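Local atomic coordinates of alpha-rhamnosidase (PDB entry 6I60), a protein that probably hydrolyses terminal non-reducing alpha-L-rhamnose residues in alpha-L-rhamnosides, the activity expected of a bacterial alpha-L-rhamnosidase. Residues 458-462 with 487-492; 482-487 with 516-521; 432-436 with 498-503. One frame throughout, in Å; residues are numbered along the deposited sequence.

Interaction 1 (458-462 with 487-492)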
loop_
_atom_site.group_PDB
_atom_site.type_symbol
_atom_site.label_atom_id
_atom_site.label_comp_id
_atom_site.label_asym_id
_atom_site.label_seq_id
_atom_site.Cartn_x
_atom_site.Cartn_y
_atom_site.Cartn_z
ATOM N N VAL A 458 -12.721 -5.757 -1.663
ATOM C CA VAL A 458 -11.645 -6.281 -2.495
ATOM C C VAL A 458 -10.551 -5.228 -2.597
ATOM O O VAL A 458 -10.804 -4.112 -3.068
ATOM C CB VAL A 458 -12.145 -6.676 -3.893
ATOM C CG1 VAL A 458 -10.973 -6.951 -4.820
ATOM C CG2 VAL A 458 -13.066 -7.886 -3.808
ATOM N N HIS A 459 -9.345 -5.582 -2.162
ATOM C CA HIS A 459 -8.168 -4.723 -2.265
ATOM C C HIS A 459 -6.947 -5.551 -1.878
ATOM O O HIS A 459 -7.054 -6.737 -1.552
ATOM C CB HIS A 459 -8.294 -3.476 -1.389
ATOM C CG HIS A 459 -8.570 -3.774 0.052
ATOM N ND1 HIS A 459 -9.837 -3.723 0.593
ATOM C CD2 HIS A 459 -7.743 -4.124 1.065
ATOM C CE1 HIS A 459 -9.778 -4.029 1.877
ATOM N NE2 HIS A 459 -8.518 -4.277 2.188
ATOM N N THR A 460 -5.778 -4.910 -1.922
ATOM C CA THR A 460 -4.530 -5.546 -1.511
ATOM C C THR A 460 -4.604 -5.953 -0.045
ATOM O O THR A 460 -4.674 -5.097 0.843
ATOM C CB THR A 460 -3.342 -4.607 -1.747
ATOM O OG1 THR A 460 -3.168 -4.398 -3.153
ATOM C CG2 THR A 460 -2.065 -5.200 -1.170
ATOM N N ALA A 461 -4.590 -7.260 0.218
ATOM C CA ALA A 461 -4.774 -7.770 1.571
ATOM C C ALA A 461 -3.562 -7.486 2.449
ATOM O O ALA A 461 -2.779 -8.392 2.747
ATOM C CB ALA A 461 -5.062 -9.271 1.537
ATOM N N VAL A 462 -3.402 -6.236 2.873
ATOM C CA VAL A 462 -2.321 -5.867 3.779
ATOM C C VAL A 462 -2.724 -6.198 5.209
ATOM O O VAL A 462 -3.904 -6.164 5.572
ATOM C CB VAL A 462 -1.964 -4.375 3.630
ATOM C CG1 VAL A 462 -1.330 -4.109 2.275
ATOM C CG2 VAL A 462 -3.199 -3.514 3.819
ATOM N N LEU A 487 -7.127 1.640 2.091
ATOM C CA LEU A 487 -7.373 0.291 1.594
ATOM C C LEU A 487 -8.134 0.322 0.277
ATOM O O LEU A 487 -7.881 -0.496 -0.616
ATOM C CB LEU A 487 -8.139 -0.519 2.640
ATOM C CG LEU A 487 -7.390 -0.802 3.942
ATOM C CD1 LEU A 487 -8.115 -1.851 4.775
ATOM C CD2 LEU A 487 -5.968 -1.239 3.636
ATOM N N SER A 488 -9.068 1.266 0.132
ATOM C CA SER A 488 -9.784 1.424 -1.127
ATOM C C SER A 488 -8.855 1.760 -2.283
ATOM O O SER A 488 -9.206 1.511 -3.440
ATOM C CB SER A 488 -10.847 2.514 -0.990
ATOM O OG SER A 488 -12.011 2.002 -0.371
ATOM N N ASN A 489 -7.678 2.317 -1.997
ATOM C CA ASN A 489 -6.733 2.732 -3.022
ATOM C C ASN A 489 -5.468 1.880 -3.014
ATOM O O ASN A 489 -4.373 2.378 -3.288
ATOM C CB ASN A 489 -6.384 4.208 -2.855
ATOM C CG ASN A 489 -7.446 5.118 -3.426
ATOM O OD1 ASN A 489 -7.746 5.067 -4.618
ATOM N ND2 ASN A 489 -8.029 5.954 -2.575
ATOM N N LEU A 490 -5.606 0.591 -2.702
ATOM C CA LEU A 490 -4.494 -0.358 -2.718
ATOM C C LEU A 490 -4.918 -1.539 -3.585
ATOM O O LEU A 490 -5.509 -2.503 -3.091
ATOM C CB LEU A 490 -4.119 -0.793 -1.303
ATOM C CG LEU A 490 -3.398 0.238 -0.428
ATOM C CD1 LEU A 490 -3.056 -0.352 0.932
ATOM C CD2 LEU A 490 -2.146 0.765 -1.114
ATOM N N MET A 491 -4.622 -1.460 -4.877
ATOM C CA MET A 491 -4.940 -2.515 -5.840
ATOM C C MET A 491 -3.652 -2.924 -6.551
ATOM O O MET A 491 -3.502 -2.694 -7.754
ATOM C CB MET A 491 -6.006 -2.040 -6.836
ATOM C CG MET A 491 -7.332 -1.682 -6.197
ATOM S SD MET A 491 -8.110 -3.113 -5.432
ATOM C CE MET A 491 -7.968 -4.306 -6.754
ATOM N N SER A 492 -2.720 -3.508 -5.792
ATOM C CA SER A 492 -1.378 -3.859 -6.256
ATOM C C SER A 492 -0.557 -2.611 -6.574
ATOM O O SER A 492 0.674 -2.673 -6.645
ATOM C CB SER A 492 -1.439 -4.791 -7.473
ATOM O OG SER A 492 -1.632 -4.061 -8.671
#
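H459 lies with one face of its imidazole on L487. L487 CB stands almost over the middle of the ring, 3.8 Å from the centroid and 11° off the normal. L487 CD1 comes nearer the rim, 3.6 Å from H459 NE2. CG of H459 sits between its backbone N and carbonyl carbon (chi1 55°), which folds the ring back against the helix end. The buried side is held by backbone and hydroxyl bonds. T460 N donates to L490 O at 2.7 Å in a nearly straight bond. T460 OG1 accepts a bond from S492 N at 2.8 Å, also nearly straight, and gives a weak second bond to L490 O. M491 adds packing: it bends at chi2 and chi3, which brings its SD to 3.6 Å from H459 CA. Here the chain turns a corner at H459 after strand 453-458, and it meets the end of helix 473-488, a helix of the catalytic (alpha/alpha)6 barrel domain. V458 O is taken by T373 OG1. Replacing H459 by an alanine removes the ring, and L487 would probably lose the flat surface over its CB. The other side is looser and partly exposed. After an inverse gamma turn centred on A461, V462 CG2 packs on L487 CD2 at 3.6 Å and only distantly on L490 CD1. F521 also touches V462 there.

Interaction 2 (482-487 with 516-521)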
loop_
_atom_site.group_PDB
_atom_site.type_symbol
_atom_site.label_atom_id
_atom_site.label_comp_id
_atom_site.label_asym_id
_atom_site.label_seq_id
_atom_site.Cartn_x
_atom_site.Cartn_y
_atom_site.Cartn_z
ATOM N N ILE A 482 -9.904 7.495 6.868
ATOM C CA ILE A 482 -8.635 7.350 6.161
ATOM C C ILE A 482 -8.271 5.876 6.012
ATOM O O ILE A 482 -7.708 5.461 4.991
ATOM C CB ILE A 482 -7.534 8.151 6.883
ATOM C CG1 ILE A 482 -7.769 9.654 6.696
ATOM C CG2 ILE A 482 -6.154 7.769 6.377
ATOM C CD1 ILE A 482 -6.859 10.531 7.525
ATOM N N ILE A 483 -8.602 5.057 7.015
ATOM C CA ILE A 483 -8.278 3.633 6.959
ATOM C C ILE A 483 -9.004 2.966 5.797
ATOM O O ILE A 483 -8.417 2.185 5.039
ATOM C CB ILE A 483 -8.612 2.953 8.300
ATOM C CG1 ILE A 483 -7.550 3.290 9.348
ATOM C CG2 ILE A 483 -8.737 1.441 8.122
ATOM C CD1 ILE A 483 -7.586 2.396 10.570
ATOM N N TRP A 484 -10.296 3.270 5.637
ATOM C CA TRP A 484 -11.050 2.720 4.515
ATOM C C TRP A 484 -10.613 3.331 3.192
ATOM O O TRP A 484 -10.634 2.650 2.160
ATOM C CB TRP A 484 -12.547 2.939 4.723
ATOM C CG TRP A 484 -13.170 1.964 5.667
ATOM C CD1 TRP A 484 -13.215 2.056 7.027
ATOM C CD2 TRP A 484 -13.836 0.743 5.323
ATOM N NE1 TRP A 484 -13.868 0.968 7.552
ATOM C CE2 TRP A 484 -14.261 0.147 6.527
ATOM C CE3 TRP A 484 -14.115 0.096 4.115
ATOM C CZ2 TRP A 484 -14.951 -1.063 6.559
ATOM C CZ3 TRP A 484 -14.798 -1.106 4.150
ATOM C CH2 TRP A 484 -15.209 -1.672 5.363
ATOM N N GLY A 485 -10.215 4.604 3.200
ATOM C CA GLY A 485 -9.796 5.241 1.963
ATOM C C GLY A 485 -8.472 4.711 1.450
ATOM O O GLY A 485 -8.291 4.533 0.241
ATOM N N GLN A 486 -7.528 4.452 2.356
ATOM C CA GLN A 486 -6.238 3.908 1.946
ATOM C C GLN A 486 -6.396 2.503 1.380
ATOM O O GLN A 486 -5.865 2.191 0.306
ATOM C CB GLN A 486 -5.265 3.913 3.126
ATOM C CG GLN A 486 -3.885 3.368 2.795
ATOM C CD GLN A 486 -3.164 4.201 1.754
ATOM O OE1 GLN A 486 -2.542 5.214 2.075
ATOM N NE2 GLN A 486 -3.245 3.777 0.496
ATOM N N LEU A 487 -7.127 1.640 2.091
ATOM C CA LEU A 487 -7.373 0.291 1.594
ATOM C C LEU A 487 -8.134 0.322 0.277
ATOM O O LEU A 487 -7.881 -0.496 -0.616
ATOM C CB LEU A 487 -8.139 -0.519 2.640
ATOM C CG LEU A 487 -7.390 -0.802 3.942
ATOM C CD1 LEU A 487 -8.115 -1.851 4.775
ATOM C CD2 LEU A 487 -5.968 -1.239 3.636
ATOM N N GLU A 516 1.240 7.544 6.253
ATOM C CA GLU A 516 0.033 7.082 6.929
ATOM C C GLU A 516 -0.163 5.583 6.746
ATOM O O GLU A 516 -0.474 4.869 7.707
ATOM C CB GLU A 516 -1.182 7.851 6.411
ATOM C CG GLU A 516 -2.511 7.141 6.624
ATOM C CD GLU A 516 -2.940 6.331 5.414
ATOM O OE1 GLU A 516 -3.283 5.142 5.585
ATOM O OE2 GLU A 516 -2.929 6.881 4.294
ATOM N N ALA A 517 0.019 5.089 5.518
ATOM C CA ALA A 517 -0.191 3.670 5.245
ATOM C C ALA A 517 0.795 2.805 6.020
ATOM O O ALA A 517 0.447 1.713 6.486
ATOM C CB ALA A 517 -0.074 3.407 3.745
ATOM N N ILE A 518 2.033 3.278 6.169
ATOM C CA ILE A 518 3.028 2.527 6.928
ATOM C C ILE A 518 2.609 2.418 8.388
ATOM O O ILE A 518 2.734 1.354 9.008
ATOM C CB ILE A 518 4.414 3.180 6.771
ATOM C CG1 ILE A 518 4.994 2.861 5.393
ATOM C CG2 ILE A 518 5.360 2.714 7.863
ATOM C CD1 ILE A 518 6.251 3.638 5.071
ATOM N N PHE A 519 2.086 3.508 8.956
ATOM C CA PHE A 519 1.641 3.480 10.347
ATOM C C PHE A 519 0.452 2.550 10.545
ATOM O O PHE A 519 0.325 1.928 11.605
ATOM C CB PHE A 519 1.282 4.889 10.817
ATOM C CG PHE A 519 2.368 5.557 11.609
ATOM C CD1 PHE A 519 3.189 6.504 11.021
ATOM C CD2 PHE A 519 2.571 5.232 12.940
ATOM C CE1 PHE A 519 4.192 7.117 11.745
ATOM C CE2 PHE A 519 3.572 5.842 13.671
ATOM C CZ PHE A 519 4.385 6.785 13.073
ATOM N N ASN A 520 -0.418 2.436 9.543
ATOM C CA ASN A 520 -1.639 1.654 9.683
ATOM C C ASN A 520 -1.503 0.223 9.185
ATOM O O ASN A 520 -2.145 -0.677 9.740
ATOM C CB ASN A 520 -2.788 2.338 8.936
ATOM C CG ASN A 520 -3.414 3.459 9.735
ATOM O OD1 ASN A 520 -3.698 3.306 10.923
ATOM N ND2 ASN A 520 -3.633 4.597 9.086
ATOM N N PHE A 521 -0.691 -0.013 8.156
ATOM C CA PHE A 521 -0.627 -1.319 7.516
ATOM C C PHE A 521 0.821 -1.706 7.257
ATOM O O PHE A 521 1.714 -0.857 7.194
ATOM C CB PHE A 521 -1.421 -1.335 6.201
ATOM C CG PHE A 521 -2.730 -0.597 6.275
ATOM C CD1 PHE A 521 -3.806 -1.130 6.966
ATOM C CD2 PHE A 521 -2.882 0.634 5.660
ATOM C CE1 PHE A 521 -5.008 -0.452 7.038
ATOM C CE2 PHE A 521 -4.083 1.315 5.729
ATOM C CZ PHE A 521 -5.145 0.770 6.420
#
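The F521 ring is covered on both faces. L487 CD2 lies over one, 3.6 Å from the centroid and displaced toward the rim. CB of N520, the preceding residue, lies over the opposite face. Q486 CG and I483 O approach the F521 ring obliquely, Q486 CG at 3.6 Å from F521 CE2. I483 CG2 adds an apolar contact, 4.0 Å from F521 CZ. The Q486 amide plane stands nearly upright to the ring, 83° away.

The second pair of flat groups is Q486 and E516. Their chains slide past each other in opposite directions, and amide and carboxylate are nearly coplanar. E516 OE1 lies alongside the Q486 stem, 3.4 Å from Q486 CG. A bend at chi2 of E516 turns its carboxylate alongside the Q486 side chain. I482 CG2 rests beside E516 CG and CD, 3.7 Å from E516 CG. D827 of helix 826-835 touches both I482 and E516. The A517 methyl packs against the end of Q486.

I483 crosses N520 with its outer carbons, I483 CD1 lying 4.0 Å from N520 OD1. This contact is apolar on the I483 side. The amide of N520 has its polar partners in Y831 and D827, which probably fix its rotation. F521 is the first residue to leave helical geometry after 514-520. With CG anti to the carbonyl carbon (chi1 -41°), the F521 ring projects toward helix 482-487.

The two short helix segments cross at -106°, with axes 10.8 Å apart. Both belong to the six-hairpin glycosidase domain. Successive helices packed against each other in this domain are consistent with the (alpha/alpha)6 barrel of the family.

Interaction 3 (432-436 with 498-503)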
loop_
_atom_site.group_PDB
_atom_site.type_symbol
_atom_site.label_atom_id
_atom_site.label_comp_id
_atom_site.label_asym_id
_atom_site.label_seq_id
_atom_site.Cartn_x
_atom_site.Cartn_y
_atom_site.Cartn_z
ATOM N N THR A 432 -13.384 -7.347 -12.671
ATOM C CA THR A 432 -13.650 -5.924 -12.494
ATOM C C THR A 432 -13.762 -5.628 -11.005
ATOM O O THR A 432 -13.809 -6.535 -10.171
ATOM C CB THR A 432 -14.926 -5.495 -13.225
ATOM O OG1 THR A 432 -15.219 -4.124 -12.922
ATOM C CG2 THR A 432 -16.097 -6.360 -12.792
ATOM N N TYR A 433 -13.802 -4.337 -10.684
ATOM C CA TYR A 433 -14.084 -3.893 -9.327
ATOM C C TYR A 433 -14.593 -2.461 -9.381
ATOM O O TYR A 433 -14.269 -1.707 -10.303
ATOM C CB TYR A 433 -12.852 -4.015 -8.418
ATOM C CG TYR A 433 -11.825 -2.909 -8.553
ATOM C CD1 TYR A 433 -11.856 -1.801 -7.717
ATOM C CD2 TYR A 433 -10.811 -2.987 -9.499
ATOM C CE1 TYR A 433 -10.916 -0.795 -7.827
ATOM C CE2 TYR A 433 -9.863 -1.984 -9.616
ATOM C CZ TYR A 433 -9.921 -0.892 -8.777
ATOM O OH TYR A 433 -8.986 0.112 -8.884
ATOM N N HIS A 434 -15.408 -2.100 -8.393
ATOM C CA HIS A 434 -16.005 -0.776 -8.324
ATOM C C HIS A 434 -15.805 -0.186 -6.936
ATOM O O HIS A 434 -15.646 -0.910 -5.949
ATOM C CB HIS A 434 -17.508 -0.810 -8.654
ATOM C CG HIS A 434 -17.895 -1.879 -9.629
ATOM N ND1 HIS A 434 -17.698 -1.753 -10.988
ATOM C CD2 HIS A 434 -18.476 -3.088 -9.444
ATOM C CE1 HIS A 434 -18.137 -2.841 -11.596
ATOM N NE2 HIS A 434 -18.615 -3.666 -10.682
ATOM N N GLY A 435 -15.800 1.143 -6.877
ATOM C CA GLY A 435 -15.801 1.857 -5.617
ATOM C C GLY A 435 -17.156 2.490 -5.388
ATOM O O GLY A 435 -17.618 3.286 -6.211
ATOM N N PHE A 436 -17.811 2.148 -4.284
ATOM C CA PHE A 436 -19.207 2.526 -4.130
ATOM C C PHE A 436 -19.623 2.410 -2.673
ATOM O O PHE A 436 -18.945 1.783 -1.855
ATOM C CB PHE A 436 -20.112 1.651 -5.004
ATOM C CG PHE A 436 -20.032 0.184 -4.679
ATOM C CD1 PHE A 436 -18.988 -0.591 -5.161
ATOM C CD2 PHE A 436 -20.996 -0.418 -3.890
ATOM C CE1 PHE A 436 -18.909 -1.939 -4.861
ATOM C CE2 PHE A 436 -20.922 -1.765 -3.586
ATOM C CZ PHE A 436 -19.877 -2.526 -4.075
ATOM N N PRO A 498 -10.793 4.956 -6.647
ATOM C CA PRO A 498 -11.099 3.590 -7.077
ATOM C C PRO A 498 -12.442 3.440 -7.777
ATOM O O PRO A 498 -12.888 2.312 -8.009
ATOM C CB PRO A 498 -11.087 2.823 -5.752
ATOM C CG PRO A 498 -11.553 3.874 -4.716
ATOM C CD PRO A 498 -11.443 5.251 -5.359
ATOM N N GLN A 499 -13.099 4.548 -8.123
ATOM C CA GLN A 499 -14.484 4.487 -8.574
ATOM C C GLN A 499 -14.698 4.895 -10.026
ATOM O O GLN A 499 -15.624 4.383 -10.659
ATOM C CB GLN A 499 -15.374 5.353 -7.667
ATOM C CG GLN A 499 -15.387 6.839 -8.000
ATOM C CD GLN A 499 -14.183 7.576 -7.447
ATOM O OE1 GLN A 499 -13.918 7.547 -6.245
ATOM N NE2 GLN A 499 -13.443 8.238 -8.327
ATOM N N ARG A 500 -13.873 5.781 -10.579
ATOM C CA ARG A 500 -14.125 6.323 -11.905
ATOM C C ARG A 500 -13.165 5.720 -12.933
ATOM O O ARG A 500 -12.452 4.746 -12.663
ATOM C CB ARG A 500 -14.034 7.852 -11.872
ATOM C CG ARG A 500 -12.655 8.403 -11.558
ATOM C CD ARG A 500 -12.729 9.888 -11.237
ATOM N NE ARG A 500 -11.410 10.489 -11.060
ATOM C CZ ARG A 500 -11.191 11.622 -10.399
ATOM N NH1 ARG A 500 -12.206 12.274 -9.850
ATOM N NH2 ARG A 500 -9.962 12.103 -10.284
ATOM N N ASP A 501 -13.155 6.309 -14.128
ATOM C CA ASP A 501 -12.345 5.821 -15.236
ATOM C C ASP A 501 -10.894 6.266 -15.102
ATOM O O ASP A 501 -10.303 6.781 -16.056
ATOM C CB ASP A 501 -12.928 6.301 -16.568
ATOM C CG ASP A 501 -13.236 7.791 -16.572
ATOM O OD1 ASP A 501 -13.060 8.451 -15.526
ATOM O OD2 ASP A 501 -13.658 8.304 -17.628
ATOM N N GLU A 502 -10.312 6.070 -13.921
ATOM C CA GLU A 502 -8.923 6.437 -13.685
ATOM C C GLU A 502 -8.218 5.335 -12.906
ATOM O O GLU A 502 -7.714 4.376 -13.499
ATOM C CB GLU A 502 -8.836 7.768 -12.934
ATOM C CG GLU A 502 -7.466 8.424 -12.988
ATOM C CD GLU A 502 -7.516 9.911 -12.695
ATOM O OE1 GLU A 502 -6.459 10.572 -12.786
ATOM O OE2 GLU A 502 -8.611 10.421 -12.374
ATOM N N ARG A 503 -8.186 5.463 -11.578
ATOM C CA ARG A 503 -7.555 4.481 -10.696
ATOM C C ARG A 503 -6.083 4.273 -11.040
ATOM O O ARG A 503 -5.533 3.187 -10.838
ATOM C CB ARG A 503 -8.308 3.146 -10.722
ATOM C CG ARG A 503 -9.820 3.288 -10.643
ATOM C CD ARG A 503 -10.520 1.985 -10.980
ATOM N NE ARG A 503 -11.914 2.194 -11.366
ATOM C CZ ARG A 503 -12.873 1.285 -11.226
ATOM N NH1 ARG A 503 -12.594 0.097 -10.707
ATOM N NH2 ARG A 503 -14.112 1.563 -11.606
HETATM O O HOH W 1 -16.109 -0.227 -12.448
HETATM O O HOH W 2 -17.084 2.299 -9.678
#
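Y433 and R503 meet where the concanavalin-like region touches segment 498-503 of the glycosidase domain, in the loop before helix 507-512. The R503 guanidinium lies over one face of the Y433 ring in a cation-pi contact, with R503 CZ 4.5 Å from the centroid. The two planes are 71° apart, so the group does not stack flat. Its NH1 atom lies over the ring, 3.3 Å above the centre. NH1 also points at Y433 O in a bond modelled too short to be trusted in detail. R503 CD runs beside the phenol end, 3.2 Å from Y433 OH. The R503 chain is extended from CG to NE, running from the phenol OH inward, which sets NH1 over the ring. R503 NE donates to R500 O at 2.9 Å, close to the guanidinium plane, and this helps fix the group's rotation. P498 O lies over one face of the same guanidinium.

Residues 498-503 read Pro-Gln-Arg-Asp-Glu-Arg, a sequence that in relatives of this family probably lines the rhamnose-binding pocket. R500 makes a salt bridge to E502, gripping OE2 with NE and NH2, and pairs also with E805. On the strand side, G435 has no side chain, and its CA comes 4.2 Å from Q499 CA. A water accepts from G435 N and donates to Q499 O at 2.7 Å. Another water accepts from R503 NH2 and bonds H434 ND1, while D415 takes H434 NE2.

Interactions 1 and 2 share L487 and helix 473-488. Their centres are about 10 Å apart, and V462 CG2 touches F521 CB at 3.7 Å. L487 uses CB and CD1 against H459, and CD2 against V462 and F521. Interaction 3 is about 12 Å from interaction 1, centre to centre. They touch through M491 CG and Y433 OH, 3.6 Å apart, and through S488 O and P498 CB. Interactions 2 and 3 do not touch, with nearest atoms about 6 Å apart. Segment 498-503 probably belongs to the rhamnose site, as in relatives. The pocket of 2-(2-ethoxyethoxy)ethanol, formed by Y656, E659 and L660, involves none of these segments.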